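Local coordinates for conserved hypothetical protein BT1257 (Bacteroides thetaiotaomicron, PDB 2FG1) that is of unknown function but belongs to the macrodomain family and may remove ADP-ribose from modified thymidine in DNA by hydrolysis, at residues A[15-20]-A[120-125]; A[24-29]-A[40-45]; A[70-73]-A[77-80]. All coordinates share one frame; numbering follows the deposited sequence. Where two conformers were deposited one is given.

Contact 1. Residues A[15-20]-A[120-125]; sequences APIGSG and SVHMPR
P16 and H122 meet through a CH-pi contact: the pyrrolidine CB sits over one face of the imidazole, displaced toward its rim. P16 CB is 3.8 Å from the centroid of the H122 ring, on a line 27° off the ring normal. H122 CG stands anti to its own carbonyl carbon (chi1 -60°), which carries the ring across to the loop. A second van der Waals contact comes from the backbone, with I17 O 3.4 Å from H122 CE1 and oblique to the ring.

Direct hydrogen bonds orient the imidazole. H122 NE2 donates to S120 OG at 2.8 Å, the hydroxyl lying slightly out of the ring plane, while ND1 bonds to the Y156 hydroxyl, which also receives the I17 N-H. A valine in place of H122 would probably leave P16 without a ring to lie on and both hydroxyls without their imidazole partner.

Two waters bridge the segments. One donates to I17 O at 2.8 Å and to S19 O at 3.1 Å, and takes a weak bond from H122 NE2. Another spans S19 O and S120 OG, at 2.7 Å from each.

K22 NZ binds P16 O and G18 O, tethering the loop further. Segment 15-20 belongs to the connection between strands 7-10 and 22-29 of the macrodomain, and lies against strand 120-123, which is flanked in the sheet by 22-29 and 153-157.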
loop_
_atom_site.group_PDB
_atom_site.type_symbol
_atom_site.label_atom_id
_atom_site.label_comp_id
_atom_site.label_asym_id
_atom_site.label_seq_id
_atom_site.Cartn_x
_atom_site.Cartn_y
_atom_site.Cartn_z
ATOM N N ALA A 15 -6.206 7.655 9.216
ATOM C CA ALA A 15 -6.402 9.027 9.670
ATOM C C ALA A 15 -5.112 9.814 9.399
ATOM O O ALA A 15 -4.401 10.199 10.333
ATOM C CB ALA A 15 -6.758 9.058 11.152
ATOM N N PRO A 16 -4.775 10.013 8.115
ATOM C CA PRO A 16 -3.444 10.544 7.787
ATOM C C PRO A 16 -3.253 12.013 8.146
ATOM O O PRO A 16 -4.199 12.812 8.071
ATOM C CB PRO A 16 -3.358 10.347 6.278
ATOM C CG PRO A 16 -4.794 10.420 5.815
ATOM C CD PRO A 16 -5.569 9.733 6.899
ATOM N N ILE A 17 -2.032 12.356 8.547
ATOM C CA ILE A 17 -1.699 13.702 9.004
ATOM C C ILE A 17 -1.471 14.680 7.861
ATOM O O ILE A 17 -1.345 14.290 6.703
ATOM C CB ILE A 17 -0.425 13.700 9.896
ATOM C CG1 ILE A 17 0.813 13.319 9.075
ATOM C CG2 ILE A 17 -0.637 12.799 11.120
ATOM C CD1 ILE A 17 2.157 13.655 9.729
ATOM N N GLY A 18 -1.395 15.957 8.216
ATOM C CA GLY A 18 -0.881 16.975 7.314
ATOM C C GLY A 18 -1.915 17.466 6.335
ATOM O O GLY A 18 -3.117 17.291 6.531
ATOM N N SER A 19 -1.423 18.079 5.267
ATOM C CA SER A 19 -2.272 18.783 4.325
ATOM C C SER A 19 -2.042 18.263 2.913
ATOM O O SER A 19 -1.204 17.385 2.682
ATOM C CB SER A 19 -1.969 20.279 4.381
ATOM O OG SER A 19 -0.616 20.513 4.034
ATOM N N GLY A 20 -2.810 18.812 1.974
ATOM C CA GLY A 20 -2.653 18.482 0.566
ATOM C C GLY A 20 -3.292 17.162 0.175
ATOM O O GLY A 20 -4.046 16.557 0.956
ATOM N N SER A 120 1.222 13.219 -1.095
ATOM C CA SER A 120 2.103 12.521 -0.151
ATOM C C SER A 120 1.552 11.125 0.104
ATOM O O SER A 120 0.389 10.837 -0.183
ATOM C CB SER A 120 2.179 13.291 1.160
ATOM O OG SER A 120 0.885 13.469 1.720
ATOM N N VAL A 121 2.408 10.257 0.638
ATOM C CA VAL A 121 2.078 8.852 0.892
ATOM C C VAL A 121 1.990 8.569 2.386
ATOM O O VAL A 121 2.794 9.077 3.180
ATOM C CB VAL A 121 3.094 7.931 0.190
ATOM C CG1 VAL A 121 2.973 6.471 0.636
ATOM C CG2 VAL A 121 2.907 8.020 -1.317
ATOM N N HIS A 122 0.997 7.759 2.744
ATOM C CA HIS A 122 0.677 7.431 4.122
ATOM C C HIS A 122 0.445 5.938 4.197
ATOM O O HIS A 122 -0.313 5.392 3.393
ATOM C CB HIS A 122 -0.557 8.227 4.545
ATOM C CG HIS A 122 -0.324 9.697 4.458
ATOM N ND1 HIS A 122 0.077 10.445 5.541
ATOM C CD2 HIS A 122 -0.308 10.526 3.388
ATOM C CE1 HIS A 122 0.279 11.693 5.151
ATOM N NE2 HIS A 122 0.059 11.765 3.848
HETATM N N MSE A 123 1.094 5.261 5.139
HETATM C CA MSE A 123 1.025 3.806 5.134
HETATM C C MSE A 123 1.193 3.203 6.502
HETATM O O MSE A 123 1.857 3.771 7.357
HETATM C CB MSE A 123 2.096 3.234 4.201
HETATM C CG MSE A 123 3.537 3.533 4.630
HETATM SE SE MSE A 123 4.858 2.562 3.660
HETATM C CE MSE A 123 4.820 3.485 1.993
ATOM N N PRO A 124 0.629 1.999 6.702
ATOM C CA PRO A 124 1.034 1.204 7.861
ATOM C C PRO A 124 2.427 0.606 7.592
ATOM O O PRO A 124 3.048 0.929 6.563
ATOM C CB PRO A 124 -0.046 0.116 7.915
ATOM C CG PRO A 124 -0.381 -0.107 6.452
ATOM C CD PRO A 124 -0.332 1.281 5.832
ATOM N N ARG A 125 2.924 -0.232 8.507
ATOM C CA ARG A 125 4.188 -0.944 8.269
ATOM C C ARG A 125 3.924 -2.069 7.281
ATOM O O ARG A 125 3.775 -3.238 7.645
ATOM C CB ARG A 125 4.787 -1.512 9.562
ATOM C CG ARG A 125 5.069 -0.483 10.639
ATOM C CD ARG A 125 5.896 -1.069 11.779
ATOM N NE ARG A 125 7.316 -1.128 11.441
ATOM C CZ ARG A 125 8.185 -0.135 11.632
ATOM N NH1 ARG A 125 9.450 -0.294 11.295
ATOM N NH2 ARG A 125 7.797 1.020 12.154
HETATM O O HOH W 1 -0.172 14.958 4.297
HETATM O O HOH W 2 0.084 15.926 0.787
#

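Contact 2. Residues A[24-29]-A[40-45]; sequences ITHICN and LALSKK
L42 and H26 approach from opposite directions, the leucine from the helix and the histidine from the strand, and meet methyl to ring face. L42 CD1 lies 3.5 Å from the centroid of the H26 ring and 16° off its normal, the geometry of a CH-pi contact. The methyl is shifted a little toward the rim, and its nearest ring atom is NE2, with L42 CD1 to H26 NE2 at 3.4 Å. Two torsions bring these groups together: H26 CG stands between its backbone N and carbonyl carbon (chi1 71°), and L42 CG lies anti to its carbonyl carbon (chi1 -80°). The other leucine branch turns toward I24, where L42 CD2 and I24 CG2 touch loosely at 4.5 Å.

The same NE2 is hydrogen-bonded to N81 OD1 on the adjacent strand 77-85, and the H26 ring also meets the W34 ring at a steep angle.

Between these two segments the packing rests on L42; F38 and V39 of the same helix also touch I24 and H26. Helix 38-45 is thus seated on strand 22-29 by methyl-on-imidazole and aliphatic packing, part of the helix-on-sheet packing of the macrodomain, against a ring whose rotation the bond to N81 is likely to restrain.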
loop_
_atom_site.group_PDB
_atom_site.type_symbol
_atom_site.label_atom_id
_atom_site.label_comp_id
_atom_site.label_asym_id
_atom_site.label_seq_id
_atom_site.Cartn_x
_atom_site.Cartn_y
_atom_site.Cartn_z
ATOM N N ILE A 24 -3.123 6.775 0.641
ATOM C CA ILE A 24 -2.880 5.717 1.622
ATOM C C ILE A 24 -2.553 4.446 0.849
ATOM O O ILE A 24 -3.382 3.968 0.058
ATOM C CB ILE A 24 -4.127 5.479 2.491
ATOM C CG1 ILE A 24 -4.452 6.720 3.320
ATOM C CG2 ILE A 24 -3.938 4.258 3.415
ATOM C CD1 ILE A 24 -5.881 6.737 3.850
ATOM N N THR A 25 -1.364 3.891 1.060
ATOM C CA THR A 25 -0.908 2.717 0.314
ATOM C C THR A 25 -0.895 1.497 1.212
ATOM O O THR A 25 -0.396 1.565 2.333
ATOM C CB THR A 25 0.522 2.900 -0.231
ATOM O OG1 THR A 25 1.423 3.144 0.861
ATOM C CG2 THR A 25 0.609 4.062 -1.193
ATOM N N HIS A 26 -1.392 0.366 0.716
ATOM C CA HIS A 26 -1.316 -0.874 1.489
ATOM C C HIS A 26 -1.217 -2.067 0.541
ATOM O O HIS A 26 -1.521 -1.958 -0.644
ATOM C CB HIS A 26 -2.511 -0.975 2.442
ATOM C CG HIS A 26 -3.795 -1.235 1.738
ATOM N ND1 HIS A 26 -4.515 -2.390 1.938
ATOM C CD2 HIS A 26 -4.447 -0.533 0.782
ATOM C CE1 HIS A 26 -5.577 -2.379 1.148
ATOM N NE2 HIS A 26 -5.554 -1.269 0.431
ATOM N N ILE A 27 -0.762 -3.193 1.076
ATOM C CA ILE A 27 -0.494 -4.386 0.278
ATOM C C ILE A 27 -1.666 -5.353 0.333
ATOM O O ILE A 27 -2.071 -5.823 1.415
ATOM C CB ILE A 27 0.795 -5.101 0.735
ATOM C CG1 ILE A 27 2.019 -4.200 0.510
ATOM C CG2 ILE A 27 0.969 -6.414 -0.031
ATOM C CD1 ILE A 27 3.315 -4.736 1.136
ATOM N N CYS A 28 -2.186 -5.646 -0.859
ATOM C CA CYS A 28 -3.242 -6.614 -1.060
ATOM C C CYS A 28 -2.681 -7.907 -1.620
ATOM O O CYS A 28 -1.595 -7.949 -2.216
ATOM C CB CYS A 28 -4.270 -6.045 -2.046
ATOM S SG CYS A 28 -5.124 -4.593 -1.474
ATOM N N ASN A 29 -3.434 -8.981 -1.437
ATOM C CA ASN A 29 -3.062 -10.253 -2.043
ATOM C C ASN A 29 -3.658 -10.435 -3.438
ATOM O O ASN A 29 -4.535 -9.668 -3.881
ATOM C CB ASN A 29 -3.452 -11.415 -1.131
ATOM C CG ASN A 29 -4.936 -11.484 -0.915
ATOM O OD1 ASN A 29 -5.679 -11.914 -1.800
ATOM N ND2 ASN A 29 -5.389 -11.002 0.240
ATOM N N LEU A 40 -9.163 -4.158 7.461
ATOM C CA LEU A 40 -10.282 -4.000 8.376
ATOM C C LEU A 40 -10.397 -2.553 8.856
ATOM O O LEU A 40 -11.502 -2.033 9.010
ATOM C CB LEU A 40 -10.163 -4.955 9.565
ATOM C CG LEU A 40 -10.125 -6.444 9.187
ATOM C CD1 LEU A 40 -10.096 -7.314 10.440
ATOM C CD2 LEU A 40 -11.313 -6.849 8.303
ATOM N N ALA A 41 -9.251 -1.908 9.078
ATOM C CA ALA A 41 -9.238 -0.493 9.425
ATOM C C ALA A 41 -9.772 0.361 8.269
ATOM O O ALA A 41 -10.545 1.293 8.481
ATOM C CB ALA A 41 -7.824 -0.046 9.833
ATOM N N LEU A 42 -9.380 0.028 7.049
ATOM C CA LEU A 42 -9.898 0.731 5.874
ATOM C C LEU A 42 -11.409 0.610 5.787
ATOM O O LEU A 42 -12.104 1.614 5.655
ATOM C CB LEU A 42 -9.282 0.191 4.585
ATOM C CG LEU A 42 -7.886 0.674 4.226
ATOM C CD1 LEU A 42 -7.375 -0.144 3.068
ATOM C CD2 LEU A 42 -7.885 2.157 3.859
ATOM N N SER A 43 -11.931 -0.613 5.895
ATOM C CA SER A 43 -13.359 -0.839 5.691
ATOM C C SER A 43 -14.241 -0.262 6.807
ATOM O O SER A 43 -15.407 0.030 6.573
ATOM C CB SER A 43 -13.642 -2.319 5.433
ATOM O OG SER A 43 -13.154 -2.692 4.153
ATOM N N LYS A 44 -13.669 -0.096 7.996
ATOM C CA LYS A 44 -14.321 0.611 9.091
ATOM C C LYS A 44 -14.684 2.032 8.645
ATOM O O LYS A 44 -15.787 2.519 8.923
ATOM C CB LYS A 44 -13.373 0.650 10.295
ATOM C CG LYS A 44 -14.013 1.036 11.620
ATOM C CD LYS A 44 -13.064 0.752 12.783
ATOM C CE LYS A 44 -13.024 -0.736 13.122
ATOM N NZ LYS A 44 -11.950 -1.070 14.100
ATOM N N LYS A 45 -13.766 2.679 7.931
ATOM C CA LYS A 45 -13.936 4.084 7.551
ATOM C C LYS A 45 -14.566 4.334 6.173
ATOM O O LYS A 45 -15.289 5.314 5.993
ATOM C CB LYS A 45 -12.602 4.815 7.649
ATOM C CG LYS A 45 -12.740 6.320 7.712
ATOM C CD LYS A 45 -11.445 6.935 8.164
ATOM C CE LYS A 45 -11.565 8.432 8.308
ATOM N NZ LYS A 45 -10.236 9.012 8.625
#

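Contact 3. Residues A[70-73]-A[77-80]; sequences FVNV and LYVA
The Y78 ring has the N72 side chain over one of its faces, set toward the rim, and the two flat groups are steeply inclined, with amide and ring planes 74° apart. N72 CG lies anti to the backbone N (chi1 -175°), which carries the amide over the phenol; N72 CB reaches Y78 CE1 at 3.9 Å. The F70 ring meets the A80 methyl obliquely, F70 CE1 to A80 CB being 3.8 Å. F113 of helix 100-117 joins both aromatics, stacking on F70 and meeting Y78 edge-to-face.

Backbone bonds set the register of this antiparallel pair. V71 and V79 form the hydrogen-bonded pair: V71 N donates to V79 O at 2.9 Å and V79 N to V71 O at 2.8 Å. V73 N adds a nearly straight bond to L77 O, also 2.9 Å. F70-A80 and N72-Y78 are non-hydrogen-bonded pairs, and V71 O additionally accepts a CA-H...O contact from Y78 CA at 3.1 Å. The short strand axes run 145° apart, so the pairing is distinctly twisted.

On the face opposite the aromatics V71 and V79 lie side by side. V73 CG2 packs on L77 CG at 3.6 Å, while V73 CG1 meets V79 CG2 at 3.9 Å; P49 of helix 48-59 covers V71, V73 and V79.

The main-chain bonds of V71, V73, L77 and V79 join the outermost strand 68-74 to 77-85 within a beta hairpin, while Y78 and A80 bond on to strand 22-29; the side chains supply mostly apolar and aromatic surfaces on which helices rest.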
loop_
_atom_site.group_PDB
_atom_site.type_symbol
_atom_site.label_atom_id
_atom_site.label_comp_id
_atom_site.label_asym_id
_atom_site.label_seq_id
_atom_site.Cartn_x
_atom_site.Cartn_y
_atom_site.Cartn_z
ATOM N N PHE A 70 -6.201 2.716 -7.788
ATOM C CA PHE A 70 -6.336 3.938 -6.999
ATOM C C PHE A 70 -7.804 4.293 -6.857
ATOM O O PHE A 70 -8.523 4.390 -7.858
ATOM C CB PHE A 70 -5.577 5.103 -7.656
ATOM C CG PHE A 70 -4.095 4.856 -7.794
ATOM C CD1 PHE A 70 -3.215 5.238 -6.788
ATOM C CD2 PHE A 70 -3.578 4.240 -8.933
ATOM C CE1 PHE A 70 -1.839 5.003 -6.918
ATOM C CE2 PHE A 70 -2.203 4.002 -9.065
ATOM C CZ PHE A 70 -1.339 4.394 -8.056
ATOM N N VAL A 71 -8.273 4.426 -5.622
ATOM C CA VAL A 71 -9.664 4.805 -5.388
ATOM C C VAL A 71 -9.709 6.086 -4.587
ATOM O O VAL A 71 -8.920 6.304 -3.669
ATOM C CB VAL A 71 -10.499 3.678 -4.695
ATOM C CG1 VAL A 71 -10.060 3.464 -3.264
ATOM C CG2 VAL A 71 -11.986 3.981 -4.733
ATOM N N ASN A 72 -10.641 6.939 -4.956
ATOM C CA ASN A 72 -10.909 8.142 -4.195
ATOM C C ASN A 72 -11.809 7.801 -3.012
ATOM O O ASN A 72 -12.802 7.075 -3.171
ATOM C CB ASN A 72 -11.545 9.221 -5.064
ATOM C CG ASN A 72 -11.708 10.516 -4.316
ATOM O OD1 ASN A 72 -10.748 11.278 -4.159
ATOM N ND2 ASN A 72 -12.904 10.758 -3.804
ATOM N N VAL A 73 -11.464 8.288 -1.828
ATOM C CA VAL A 73 -12.333 8.094 -0.658
ATOM C C VAL A 73 -12.870 9.403 -0.067
ATOM O O VAL A 73 -13.945 9.416 0.523
ATOM C CB VAL A 73 -11.685 7.212 0.452
ATOM C CG1 VAL A 73 -11.460 5.787 -0.048
ATOM C CG2 VAL A 73 -10.362 7.794 0.930
ATOM N N LEU A 77 -8.100 12.702 -1.073
ATOM C CA LEU A 77 -7.656 11.470 -0.389
ATOM C C LEU A 77 -7.948 10.221 -1.203
ATOM O O LEU A 77 -9.099 9.955 -1.570
ATOM C CB LEU A 77 -8.254 11.351 1.020
ATOM C CG LEU A 77 -7.819 10.190 1.931
ATOM C CD1 LEU A 77 -6.311 10.111 2.111
ATOM C CD2 LEU A 77 -8.499 10.308 3.286
ATOM N N TYR A 78 -6.891 9.466 -1.490
ATOM C CA TYR A 78 -6.980 8.246 -2.280
ATOM C C TYR A 78 -6.437 7.078 -1.485
ATOM O O TYR A 78 -5.593 7.264 -0.595
ATOM C CB TYR A 78 -6.183 8.366 -3.585
ATOM C CG TYR A 78 -6.683 9.475 -4.468
ATOM C CD1 TYR A 78 -7.572 9.218 -5.515
ATOM C CD2 TYR A 78 -6.286 10.792 -4.243
ATOM C CE1 TYR A 78 -8.045 10.255 -6.319
ATOM C CE2 TYR A 78 -6.755 11.833 -5.037
ATOM C CZ TYR A 78 -7.634 11.551 -6.067
ATOM O OH TYR A 78 -8.095 12.589 -6.853
ATOM N N VAL A 79 -6.901 5.874 -1.817
ATOM C CA VAL A 79 -6.307 4.639 -1.317
ATOM C C VAL A 79 -5.756 3.863 -2.503
ATOM O O VAL A 79 -6.443 3.718 -3.521
ATOM C CB VAL A 79 -7.341 3.782 -0.532
ATOM C CG1 VAL A 79 -6.754 2.410 -0.148
ATOM C CG2 VAL A 79 -7.845 4.527 0.693
ATOM N N ALA A 80 -4.516 3.386 -2.385
ATOM C CA ALA A 80 -3.884 2.570 -3.408
ATOM C C ALA A 80 -3.886 1.121 -2.953
ATOM O O ALA A 80 -3.178 0.753 -2.005
ATOM C CB ALA A 80 -2.459 3.063 -3.658
#

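The three contacts share one mixed sheet but use it differently. Contact 2 is wholly buried and seats a helix on strand 22-29. Contacts 1 and 3 are only partly buried: one lays a loop against strand 120-123, the other forms the hairpin at the sheet's margin. Strand 22-29 unites them, since T25 N probably bonds to H122 O on one side and I24 pairs with Y78 and A80 on the other. P16 and L77 also touch, through CG and CD1. Chemistry follows position: imidazole and water in contact 1, methyl-on-imidazole packing in contact 2, direct backbone hydrogen bonds in contact 3.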